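Local coordinates for protein diphosphomevalonate decarboxylase, putative (Trypanosoma brucei, PDB 2HKE) that probably catalyses the ATP-dependent decarboxylation of (R)-5-diphosphomevalonate to isopentenyl diphosphate, a step of the mevalonate pathway to isoprenoids and sterols, at residues L82-L85 / R86-P90; T320-E323 / K324-F327. The protein carries 1 engineered substitution. All blocks are in the same frame, centred on the assembly; numbering follows the deposited sequence.

Contact 1: residues L82-L85 / R86-P90; sequences LLHL and RSTCP
Thr88 meets the last turn of a helix twice over, with its hydroxyl among the carbonyls of that turn and its methyl over the imidazole of His84. Thr88 OG1 lies 2.9 Å from His84 O and 3.2 Å from Leu85 O. Which of them its proton favours is not settled, and Ser132 OG is a further partner of the same hydroxyl. The side-chain torsion that tucks OG1 between the backbone N and the carbonyl carbon of Thr88 (chi1 61°) puts CG2 over the His84 imidazole, where Thr88 CG2 makes a CH-pi contact 4.3 Å from the ring centroid, over the face but nearer the rim. This meeting of Thr88 with His84 and the carbonyl of buried Leu85 is the tight part of the contact. The backbone closes the turn: Arg86 N keeps the regular helical bond to Leu82 O at 3.0 Å, whereas Thr88 N reaches back to Leu85 O at 3.1 Å. Between these two, Ser87 N makes weak bonds to Leu83 O and His84 O. On the looser, solvent side, the exposed Ser87 places OG 3.0 Å from His84 O. Arg86 runs extended beside Leu82, its NH1 4.0 Å from Leu82 CB, and carries its charge off to a salt bridge with Asp61 and a bond to Lys96 O. The arrangement shows how a helix ends with hydroxyl side chains among its last carbonyls. Leu85 packs against Leu126, Ile127 and Phe130 of helix 114-130, His84 rests on Leu139 and Leu142 of helix 136-143, and Leu82 and Arg86 touch Val98 of strand 97-104.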
# COMPACT_ATOMS: atom_id res chain seq x y z
N LEU A 82 9.54 -4.73 -18.80
CA LEU A 82 9.43 -5.12 -20.20
C LEU A 82 10.51 -6.08 -20.64
O LEU A 82 10.25 -7.01 -21.39
CB LEU A 82 9.41 -3.91 -21.08
CG LEU A 82 8.18 -3.03 -21.02
CD1 LEU A 82 8.48 -1.72 -21.76
CD2 LEU A 82 6.98 -3.73 -21.65
N LEU A 83 11.73 -5.90 -20.16
CA LEU A 83 12.80 -6.88 -20.46
C LEU A 83 12.48 -8.25 -19.92
O LEU A 83 12.67 -9.28 -20.62
CB LEU A 83 14.14 -6.41 -19.86
CG LEU A 83 14.83 -5.22 -20.49
CD1 LEU A 83 16.02 -4.84 -19.61
CD2 LEU A 83 15.28 -5.52 -21.93
N HIS A 84 12.06 -8.31 -18.65
CA HIS A 84 11.74 -9.58 -18.03
C HIS A 84 10.52 -10.21 -18.73
O HIS A 84 10.47 -11.42 -18.96
CB HIS A 84 11.47 -9.42 -16.55
CG HIS A 84 11.32 -10.73 -15.86
ND1 HIS A 84 12.33 -11.68 -15.87
CD2 HIS A 84 10.29 -11.29 -15.21
CE1 HIS A 84 11.91 -12.76 -15.23
NE2 HIS A 84 10.69 -12.54 -14.81
N LEU A 85 9.58 -9.37 -19.10
CA LEU A 85 8.35 -9.83 -19.70
C LEU A 85 8.67 -10.52 -21.03
O LEU A 85 8.21 -11.61 -21.30
CB LEU A 85 7.43 -8.64 -19.90
CG LEU A 85 6.10 -8.85 -20.60
CD1 LEU A 85 5.06 -9.54 -19.64
CD2 LEU A 85 5.62 -7.49 -21.15
N ARG A 86 9.48 -9.87 -21.84
CA ARG A 86 9.82 -10.37 -23.14
C ARG A 86 10.78 -11.54 -23.17
O ARG A 86 10.95 -12.17 -24.21
CB ARG A 86 10.38 -9.25 -24.01
CG ARG A 86 9.35 -8.28 -24.42
CD ARG A 86 9.93 -7.36 -25.46
NE ARG A 86 8.87 -6.52 -25.97
CZ ARG A 86 8.77 -5.21 -25.76
NH1 ARG A 86 9.67 -4.54 -25.06
NH2 ARG A 86 7.75 -4.59 -26.28
N SER A 87 11.45 -11.82 -22.06
CA SER A 87 12.26 -13.03 -21.94
C SER A 87 11.48 -14.21 -21.42
O SER A 87 12.07 -15.29 -21.22
CB SER A 87 13.46 -12.79 -21.03
OG SER A 87 13.12 -12.66 -19.68
N THR A 88 10.19 -14.01 -21.12
CA THR A 88 9.37 -15.06 -20.56
C THR A 88 8.06 -15.16 -21.30
O THR A 88 7.03 -15.45 -20.74
CB THR A 88 9.16 -14.82 -19.04
OG1 THR A 88 8.50 -13.55 -18.83
CG2 THR A 88 10.52 -14.85 -18.31
N CYS A 89 8.09 -14.92 -22.61
CA CYS A 89 6.88 -14.96 -23.40
C CYS A 89 7.15 -15.64 -24.74
O CYS A 89 8.30 -15.82 -25.11
CB CYS A 89 6.32 -13.56 -23.57
SG CYS A 89 7.17 -12.60 -24.80
N PRO A 90 6.09 -16.06 -25.45
CA PRO A 90 6.21 -16.73 -26.75
C PRO A 90 7.10 -16.00 -27.77
O PRO A 90 7.03 -14.79 -27.86
CB PRO A 90 4.77 -16.76 -27.24
CG PRO A 90 3.98 -16.92 -26.03
CD PRO A 90 4.68 -15.98 -25.04

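Contact 2: residues T320-E323 / K324-F327; sequences TPFE and KFFF
Phe322 and Phe325 lie side by side and point the same way, yet their rings are not parallel: the planes stand at 66° in an edge-to-face pair with centroids 4.9 Å apart. The edge belongs to Phe322, whose CD1 sits over the middle of the Phe325 ring, 3.7 Å from Phe325 CE2. Both side chains have CG anti to their own carbonyl carbon (chi1 -69° and -81°), which sends the two rings off in company from one short turn. That turn is held by Lys324 N bonding to Pro321 O at 2.9 Å and Phe325 N bonding to Phe322 O at 3.0 Å. At the start of the turn, Thr320 CG2 meets Lys324 CB at 3.8 Å, the two side chains crossing at about a right angle. A water donates to both Glu323 O and Phe325 O and lies over one face of the Phe326 ring, toward its rim. Phe322 also has Lys337 as a cation-pi partner, while Phe325 is buried against Val311 and Met315. Such i to i+3 bonding marks a 3-10 turn, which here leads from helix 307-317 into strand 325-327, an outermost strand, within this chain, of the mixed sheet of five strands.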
# COMPACT_ATOMS: atom_id res chain seq x y z
N THR A 320 -14.30 16.69 10.33
CA THR A 320 -14.17 16.55 8.91
C THR A 320 -15.57 16.40 8.28
O THR A 320 -16.35 15.53 8.67
CB THR A 320 -13.36 15.31 8.54
OG1 THR A 320 -12.08 15.35 9.23
CG2 THR A 320 -13.18 15.20 6.99
N PRO A 321 -15.87 17.23 7.28
CA PRO A 321 -17.21 17.12 6.67
C PRO A 321 -17.44 15.77 5.96
O PRO A 321 -16.49 15.19 5.41
CB PRO A 321 -17.26 18.29 5.68
CG PRO A 321 -15.89 18.83 5.57
CD PRO A 321 -15.02 18.26 6.67
N PHE A 322 -18.68 15.30 5.94
CA PHE A 322 -18.97 13.97 5.34
C PHE A 322 -18.70 13.92 3.87
O PHE A 322 -18.41 12.85 3.30
CB PHE A 322 -20.39 13.50 5.63
CG PHE A 322 -20.61 13.17 7.06
CD1 PHE A 322 -19.94 12.13 7.63
CD2 PHE A 322 -21.50 13.90 7.83
CE1 PHE A 322 -20.14 11.81 8.97
CE2 PHE A 322 -21.69 13.58 9.16
CZ PHE A 322 -21.01 12.54 9.73
N GLU A 323 -18.76 15.08 3.23
CA GLU A 323 -18.37 15.20 1.84
C GLU A 323 -16.93 14.69 1.57
O GLU A 323 -16.59 14.37 0.43
CB GLU A 323 -18.49 16.65 1.42
CG GLU A 323 -19.95 17.17 1.34
CD GLU A 323 -20.66 17.42 2.69
OE1 GLU A 323 -20.03 17.46 3.77
OE2 GLU A 323 -21.91 17.57 2.66
N LYS A 324 -16.09 14.67 2.60
CA LYS A 324 -14.69 14.24 2.48
C LYS A 324 -14.47 12.78 2.99
O LYS A 324 -13.32 12.33 3.08
CB LYS A 324 -13.76 15.18 3.24
CG LYS A 324 -13.64 16.62 2.67
CD LYS A 324 -12.94 16.62 1.31
CE LYS A 324 -12.14 17.93 1.01
NZ LYS A 324 -10.65 17.88 1.44
N PHE A 325 -15.55 12.12 3.32
CA PHE A 325 -15.55 10.69 3.64
C PHE A 325 -15.72 9.90 2.35
O PHE A 325 -16.63 10.18 1.56
CB PHE A 325 -16.73 10.34 4.53
CG PHE A 325 -16.56 10.61 5.96
CD1 PHE A 325 -16.01 11.79 6.40
CD2 PHE A 325 -17.03 9.72 6.89
CE1 PHE A 325 -15.92 12.08 7.71
CE2 PHE A 325 -16.92 9.99 8.23
CZ PHE A 325 -16.35 11.17 8.63
N PHE A 326 -14.89 8.89 2.15
CA PHE A 326 -14.99 8.02 1.02
C PHE A 326 -15.08 6.58 1.55
O PHE A 326 -14.06 5.94 1.77
CB PHE A 326 -13.81 8.24 0.10
CG PHE A 326 -13.84 9.55 -0.58
CD1 PHE A 326 -13.25 10.64 -0.00
CD2 PHE A 326 -14.53 9.72 -1.77
CE1 PHE A 326 -13.33 11.91 -0.64
CE2 PHE A 326 -14.60 11.00 -2.40
CZ PHE A 326 -14.01 12.06 -1.83
N PHE A 327 -16.29 6.12 1.82
CA PHE A 327 -16.49 4.83 2.45
C PHE A 327 -16.92 3.80 1.40
O PHE A 327 -17.87 4.03 0.70
CB PHE A 327 -17.56 4.91 3.54
CG PHE A 327 -17.03 5.28 4.93
CD1 PHE A 327 -16.11 6.30 5.09
CD2 PHE A 327 -17.45 4.59 6.05
CE1 PHE A 327 -15.65 6.62 6.34
CE2 PHE A 327 -17.02 4.93 7.31
CZ PHE A 327 -16.12 5.94 7.45
O HOH W 1 -17.62 11.79 -0.65

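Overall arrangement
Contact 1 and contact 2 are both short-range arrangements where a regular element ends or begins, in two separate parts of one molecule. Their centres are about 44 Å apart, their nearest atoms about 32 Å, and they lie on opposite sides of the chain's centre. Contact 1 comes first, where helix 76-86 ends in the N-terminal, S5-like part, beside the large mixed sheet. Contact 2 follows much later, in the C-terminal, GHMP-type part, where a turn enters the edge of the five-stranded sheet. They share no helix, strand or sheet, so the two are independent local features of this two-domain GHMP-type decarboxylase.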